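Local coordinates for protein chitinase (Thermococcus kodakarensis KOD1, PDB 5DHD) that hydrolyses chitin and carries separate chitin-binding domains, of which the second, described here, probably holds the enzyme on its insoluble substrate, at residues F48-K53 / V65-G70; V37-G42 / E83-I88. One frame throughout, in Å; residues are numbered along the deposited sequence.

How the contacts relate
The chain enters contact 2 first, at residues 37-42, where strand 34-39 of the five-stranded sheet runs out into a loop. It then passes into strand 45-49 at the edge of the four-stranded sheet, bends at Ser50 and returns to the five-stranded sheet as strand 51-56. After strand 59-64, residues 65-70 turn back on that bend, closing contact 1. Strand 72-79 follows in the four-stranded sheet before residues 83-88 pair with 37-42 and close contact 2. Contact 1 is therefore nested within the larger loop of contact 2. The two lie on opposite sides of the centre of this beta sandwich, about 20 Å apart between centres.

Contact 1. Residues F48-K53 / V65-G70. With SO4 (sulfate ion), chain C.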
loop_
_atom_site.group_PDB
_atom_site.type_symbol
_atom_site.label_atom_id
_atom_site.label_comp_id
_atom_site.label_asym_id
_atom_site.label_seq_id
_atom_site.Cartn_x
_atom_site.Cartn_y
_atom_site.Cartn_z
ATOM N N PHE A 48 -1.190 -8.920 -6.467
ATOM C CA PHE A 48 -0.324 -7.780 -6.186
ATOM C C PHE A 48 0.864 -7.790 -7.131
ATOM O O PHE A 48 1.210 -8.829 -7.707
ATOM C CB PHE A 48 0.146 -7.738 -4.714
ATOM C CG PHE A 48 1.050 -8.879 -4.320
ATOM C CD1 PHE A 48 0.517 -10.097 -3.938
ATOM C CD2 PHE A 48 2.435 -8.725 -4.343
ATOM C CE1 PHE A 48 1.369 -11.164 -3.578
ATOM C CE2 PHE A 48 3.295 -9.780 -3.984
ATOM C CZ PHE A 48 2.755 -10.988 -3.605
ATOM N N TRP A 49 1.476 -6.625 -7.303
ATOM C CA TRP A 49 2.607 -6.493 -8.206
ATOM C C TRP A 49 3.517 -5.342 -7.803
ATOM O O TRP A 49 3.080 -4.393 -7.150
ATOM C CB TRP A 49 2.102 -6.275 -9.653
ATOM C CG TRP A 49 1.080 -5.151 -9.791
ATOM C CD1 TRP A 49 1.333 -3.823 -10.036
ATOM C CD2 TRP A 49 -0.340 -5.263 -9.623
ATOM N NE1 TRP A 49 0.153 -3.105 -10.026
ATOM C CE2 TRP A 49 -0.886 -3.962 -9.770
ATOM C CE3 TRP A 49 -1.209 -6.339 -9.361
ATOM C CZ2 TRP A 49 -2.262 -3.707 -9.654
ATOM C CZ3 TRP A 49 -2.591 -6.077 -9.242
ATOM C CH2 TRP A 49 -3.092 -4.773 -9.388
ATOM N N SER A 50 4.787 -5.457 -8.194
ATOM C CA SER A 50 5.811 -4.450 -7.945
ATOM C C SER A 50 6.134 -4.239 -6.473
ATOM O O SER A 50 6.639 -3.184 -6.078
ATOM C CB SER A 50 5.414 -3.132 -8.606
ATOM O OG SER A 50 5.106 -3.364 -9.979
ATOM N N ALA A 51 5.859 -5.254 -5.668
ATOM C CA ALA A 51 6.121 -5.188 -4.242
ATOM C C ALA A 51 6.082 -6.586 -3.662
ATOM O O ALA A 51 5.639 -7.532 -4.321
ATOM C CB ALA A 51 5.035 -4.351 -3.526
ATOM N N ASN A 52 6.581 -6.713 -2.437
ATOM C CA ASN A 52 6.550 -7.978 -1.722
ATOM C C ASN A 52 5.356 -7.848 -0.781
ATOM O O ASN A 52 5.053 -6.744 -0.316
ATOM C CB ASN A 52 7.858 -8.220 -0.960
ATOM C CG ASN A 52 9.059 -8.440 -1.910
ATOM O OD1 ASN A 52 9.063 -9.369 -2.707
ATOM N ND2 ASN A 52 10.045 -7.581 -1.816
ATOM N N LYS A 53 4.680 -8.958 -0.511
ATOM C CA LYS A 53 3.527 -8.945 0.378
ATOM C C LYS A 53 3.692 -9.904 1.547
ATOM O O LYS A 53 4.185 -11.024 1.387
ATOM C CB LYS A 53 2.260 -9.357 -0.368
ATOM C CG LYS A 53 1.030 -9.364 0.547
ATOM C CD LYS A 53 -0.254 -9.703 -0.220
ATOM C CE LYS A 53 -0.354 -11.186 -0.516
ATOM N NZ LYS A 53 -0.622 -12.034 0.699
ATOM N N VAL A 65 10.302 -4.042 -4.003
ATOM C CA VAL A 65 11.154 -5.033 -4.640
ATOM C C VAL A 65 12.427 -4.222 -4.908
ATOM O O VAL A 65 12.447 -3.007 -4.690
ATOM C CB VAL A 65 10.526 -5.605 -5.948
ATOM C CG1 VAL A 65 9.339 -6.490 -5.572
ATOM C CG2 VAL A 65 10.101 -4.490 -6.914
ATOM N N SER A 66 13.481 -4.878 -5.372
ATOM C CA SER A 66 14.768 -4.215 -5.593
ATOM C C SER A 66 14.772 -2.857 -6.272
ATOM O O SER A 66 15.492 -1.937 -5.853
ATOM C CB SER A 66 15.695 -5.146 -6.387
ATOM O OG SER A 66 15.269 -5.274 -7.732
ATOM N N TRP A 67 13.968 -2.717 -7.312
ATOM C CA TRP A 67 13.937 -1.506 -8.109
ATOM C C TRP A 67 12.871 -0.475 -7.789
ATOM O O TRP A 67 12.795 0.556 -8.462
ATOM C CB TRP A 67 13.761 -1.894 -9.577
ATOM C CG TRP A 67 12.580 -2.843 -9.817
ATOM C CD1 TRP A 67 12.634 -4.203 -9.925
ATOM C CD2 TRP A 67 11.207 -2.476 -10.034
ATOM N NE1 TRP A 67 11.380 -4.709 -10.207
ATOM C CE2 TRP A 67 10.486 -3.669 -10.278
ATOM C CE3 TRP A 67 10.518 -1.249 -10.052
ATOM C CZ2 TRP A 67 9.108 -3.674 -10.539
ATOM C CZ3 TRP A 67 9.157 -1.256 -10.310
ATOM C CH2 TRP A 67 8.465 -2.460 -10.553
ATOM N N ASN A 68 12.072 -0.730 -6.757
ATOM C CA ASN A 68 10.944 0.146 -6.454
ATOM C C ASN A 68 11.020 0.865 -5.117
ATOM O O ASN A 68 9.992 1.081 -4.470
ATOM C CB ASN A 68 9.657 -0.705 -6.557
ATOM C CG ASN A 68 8.460 0.082 -7.039
ATOM O OD1 ASN A 68 8.589 1.185 -7.573
ATOM N ND2 ASN A 68 7.271 -0.497 -6.863
ATOM N N ARG A 69 12.227 1.264 -4.719
ATOM C CA ARG A 69 12.420 1.959 -3.444
ATOM C C ARG A 69 12.202 3.468 -3.534
ATOM O O ARG A 69 12.178 4.153 -2.511
ATOM C CB ARG A 69 13.822 1.689 -2.889
ATOM C CG ARG A 69 14.055 0.219 -2.578
ATOM C CD ARG A 69 15.481 -0.068 -2.046
ATOM N NE ARG A 69 15.693 0.441 -0.696
ATOM C CZ ARG A 69 16.529 1.432 -0.382
ATOM N NH1 ARG A 69 17.249 2.020 -1.331
ATOM N NH2 ARG A 69 16.603 1.863 0.872
ATOM N N GLY A 70 12.033 3.981 -4.749
ATOM C CA GLY A 70 11.820 5.409 -4.930
ATOM C C GLY A 70 12.711 5.985 -6.018
ATOM O O GLY A 70 13.416 5.227 -6.687
HETATM S S SO4 C . 1.528 -14.019 2.837
HETATM O O1 SO4 C . 0.105 -14.322 3.062
HETATM O O2 SO4 C . 2.204 -15.213 2.298
HETATM O O3 SO4 C . 2.158 -13.632 4.109
HETATM O O4 SO4 C . 1.646 -12.912 1.873
#
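Asn68 ND2 is gripped by two carbonyl oxygens: it donates to Ser50 O across the contact at 2.9 Å, and also to the backbone O of Thr74 on strand 72-79. The bond to Ser50 is fairly straight (159° at the hydrogen), uses a lone pair in the carbonyl plane, and lies close to the plane of the amide. Two acceptors on one NH2 group fix the rotation of that amide and tie the 65-70 loop to the bend between strands 45-49 and 51-56. Ser50 makes this bend in a left-handed backbone conformation.

Val65 to Asn68 form a type I turn, closed by Asn68 N to Val65 O at 3.1 Å. Trp67 folds back over it, its CG wedged between backbone N and carbonyl carbon (chi1 52°). Val65 CG2 lies 3.4 Å above the indole plane, toward the rim, and Asn68 CB covers the same face. The other valine branch, CG1, meets the backbone at Ala51 N at 3.7 Å, and the side chain of Asn52 crosses beside it. Ser50 OG sits at the edge of the indole, near its plane, 3.5 Å from Trp67 CH2, while also lying at the edge of the Trp49 ring and in its plane.

Farther along, Lys53 CB packs over the centre of the Phe48 ring. Its chain then bends twice to bring NZ within 2.7 Å of O4 of a sulfate, probably from the crystallisation liquor; Glu55 pairs with the same ammonium.

With Ser50 between their edges, the Trp49 and Trp67 indoles lie nearly coplanar, about 20° apart. The arrangement is consistent with the flat aromatic platform by which family 2 carbohydrate-binding modules stack on polysaccharide rings, with Val65 CG2 and Asn68 CB backing one face of Trp67, and the Asn68 bonds holding the loop that carries it.

Contact 2. Residues V37-G42 / E83-I88; sequences VKLKDG and ESVEAI. With PE3 (3,6,9,12,15,18,21,24,27,30,33,36,39-tridecaoxahentetracontane-1,41-diol), chain H; PE3 (3,6,9,12,15,18,21,24,27,30,33,36,39-tridecaoxahentetracontane-1,41-diol), chain F.
Lys38 and Glu86 meet through backbone and side chain alike. Glu86 N donates to Lys38 O at 2.8 Å, and Lys38 N reaches Ala87 O in an almost straight bond (175°). Glu86 and Ala87 thus both face Lys38, a classic beta bulge in the antiparallel pairing of strands 34-39 and 85-92.

Beside the bulge the two side chains run alongside each other. Bends at chi2 (68°) and chi4 curl the lysine so that NZ forms a salt bridge with Glu86 OE1 at 3.2 Å, coming from above the carboxylate plane, and donates to Leu39 O at 2.9 Å. The other oxygen, Glu86 OE2, rests on Lys40 CG at 3.1 Å and accepts from a water that Asp41 N also holds. An alanine in place of Glu86 would probably leave the Lys38 ammonium without its countercharge and the water without one of its acceptors. Past the bulge, Lys40 N donates to Ser84 O at 2.8 Å.

The opposite face is apolar. Val85 CG2 touches Leu39 CD2 at 3.6 Å and Val37 CG1 at 3.9 Å, the two valines crossing at about a right angle. Phe77 of the other sheet covers both valines.

The chemistry is therefore split by face: valine and leucine join the sandwich core, while on the other face a single salt bridge links Lys38 and Glu86, two of the three residues of the bulge.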
loop_
_atom_site.group_PDB
_atom_site.type_symbol
_atom_site.label_atom_id
_atom_site.label_comp_id
_atom_site.label_asym_id
_atom_site.label_seq_id
_atom_site.Cartn_x
_atom_site.Cartn_y
_atom_site.Cartn_z
ATOM N N VAL A 37 -1.743 -2.155 5.160
ATOM C CA VAL A 37 -3.128 -2.087 4.722
ATOM C C VAL A 37 -4.058 -2.875 5.635
ATOM O O VAL A 37 -3.781 -4.026 5.973
ATOM C CB VAL A 37 -3.242 -2.648 3.294
ATOM C CG1 VAL A 37 -4.686 -2.597 2.817
ATOM C CG2 VAL A 37 -2.304 -1.882 2.354
ATOM N N LYS A 38 -5.157 -2.241 6.031
ATOM C CA LYS A 38 -6.161 -2.876 6.877
ATOM C C LYS A 38 -7.372 -3.193 6.009
ATOM O O LYS A 38 -7.938 -2.302 5.375
ATOM C CB LYS A 38 -6.591 -1.941 8.011
ATOM C CG LYS A 38 -7.720 -2.500 8.905
ATOM C CD LYS A 38 -7.250 -3.689 9.731
ATOM C CE LYS A 38 -8.341 -4.172 10.694
ATOM N NZ LYS A 38 -9.604 -4.573 9.989
ATOM N N LEU A 39 -7.762 -4.461 5.976
ATOM C CA LEU A 39 -8.909 -4.890 5.183
ATOM C C LEU A 39 -10.097 -5.217 6.078
ATOM O O LEU A 39 -9.924 -5.556 7.247
ATOM C CB LEU A 39 -8.575 -6.171 4.411
ATOM C CG LEU A 39 -7.379 -6.169 3.462
ATOM C CD1 LEU A 39 -7.241 -7.541 2.814
ATOM C CD2 LEU A 39 -7.572 -5.090 2.410
ATOM N N LYS A 40 -11.301 -5.120 5.525
ATOM C CA LYS A 40 -12.495 -5.474 6.281
ATOM C C LYS A 40 -12.432 -6.980 6.512
ATOM O O LYS A 40 -11.861 -7.710 5.703
ATOM C CB LYS A 40 -13.738 -5.138 5.460
ATOM C CG LYS A 40 -14.185 -3.695 5.555
ATOM C CD LYS A 40 -15.543 -3.507 4.885
ATOM C CE LYS A 40 -15.413 -2.774 3.563
ATOM N NZ LYS A 40 -16.707 -2.721 2.825
ATOM N N ASP A 41 -13.017 -7.453 7.608
ATOM C CA ASP A 41 -12.995 -8.881 7.902
ATOM C C ASP A 41 -13.602 -9.677 6.757
ATOM O O ASP A 41 -14.625 -9.288 6.191
ATOM C CB ASP A 41 -13.761 -9.176 9.198
ATOM C CG ASP A 41 -13.159 -8.477 10.395
ATOM O OD1 ASP A 41 -11.921 -8.549 10.564
ATOM O OD2 ASP A 41 -13.923 -7.862 11.170
ATOM N N GLY A 42 -12.961 -10.788 6.411
ATOM C CA GLY A 42 -13.463 -11.619 5.335
ATOM C C GLY A 42 -12.827 -11.329 3.988
ATOM O O GLY A 42 -12.995 -12.097 3.042
ATOM N N GLU A 83 -14.550 -2.357 -2.285
ATOM C CA GLU A 83 -13.873 -1.386 -1.429
ATOM C C GLU A 83 -13.668 -1.909 -0.012
ATOM O O GLU A 83 -14.140 -1.320 0.961
ATOM C CB GLU A 83 -14.694 -0.092 -1.402
ATOM C CG GLU A 83 -14.787 0.549 -2.782
ATOM C CD GLU A 83 -15.597 1.828 -2.795
ATOM O OE1 GLU A 83 -15.233 2.779 -2.071
ATOM O OE2 GLU A 83 -16.601 1.876 -3.535
ATOM N N SER A 84 -12.931 -3.010 0.098
ATOM C CA SER A 84 -12.681 -3.624 1.393
ATOM C C SER A 84 -11.531 -3.009 2.193
ATOM O O SER A 84 -11.364 -3.323 3.374
ATOM C CB SER A 84 -12.435 -5.114 1.236
ATOM O OG SER A 84 -11.165 -5.332 0.661
ATOM N N VAL A 85 -10.732 -2.147 1.567
ATOM C CA VAL A 85 -9.632 -1.513 2.296
ATOM C C VAL A 85 -10.173 -0.406 3.194
ATOM O O VAL A 85 -10.821 0.532 2.724
ATOM C CB VAL A 85 -8.572 -0.901 1.347
ATOM C CG1 VAL A 85 -7.579 -0.047 2.149
ATOM C CG2 VAL A 85 -7.818 -2.009 0.625
ATOM N N GLU A 86 -9.903 -0.520 4.491
ATOM C CA GLU A 86 -10.370 0.472 5.449
ATOM C C GLU A 86 -9.352 1.582 5.664
ATOM O O GLU A 86 -9.726 2.723 5.935
ATOM C CB GLU A 86 -10.658 -0.188 6.791
ATOM C CG GLU A 86 -11.651 -1.332 6.689
ATOM C CD GLU A 86 -12.004 -1.926 8.032
ATOM O OE1 GLU A 86 -11.147 -1.915 8.941
ATOM O OE2 GLU A 86 -13.144 -2.416 8.169
ATOM N N ALA A 87 -8.068 1.246 5.558
ATOM C CA ALA A 87 -7.010 2.236 5.747
ATOM C C ALA A 87 -5.684 1.770 5.162
ATOM O O ALA A 87 -5.417 0.572 5.076
ATOM C CB ALA A 87 -6.818 2.509 7.253
ATOM N N ILE A 88 -4.862 2.733 4.753
ATOM C CA ILE A 88 -3.542 2.451 4.201
ATOM C C ILE A 88 -2.573 3.403 4.895
ATOM O O ILE A 88 -2.802 4.615 4.928
ATOM C CB ILE A 88 -3.482 2.672 2.666
ATOM C CG1 ILE A 88 -4.491 1.741 1.959
ATOM C CG2 ILE A 88 -2.035 2.453 2.164
ATOM C CD1 ILE A 88 -4.563 1.934 0.432
HETATM O O13 PE3 H . -12.356 7.749 5.301
HETATM C C12 PE3 H . -11.227 7.312 4.473
HETATM C C11 PE3 H . -11.055 5.824 4.504
HETATM O O10 PE3 H . -11.924 5.156 3.543
HETATM C C9 PE3 H . -11.811 3.701 3.698
HETATM C C8 PE3 H . -12.769 2.912 2.750
HETATM O O7 PE3 H . -14.184 3.360 2.946
HETATM C C6 PE3 H . -15.058 2.603 2.045
HETATM C C30 PE3 F . -6.455 9.221 7.657
HETATM C C29 PE3 F . -6.067 7.758 7.867
HETATM O O28 PE3 F . -6.962 7.174 8.798
HETATM C C27 PE3 F . -6.575 5.808 8.973
HETATM C C26 PE3 F . -7.504 5.134 9.987
HETATM O O25 PE3 F . -8.769 4.843 9.382
HETATM O O HOH W 1 -14.179 -5.303 9.186
#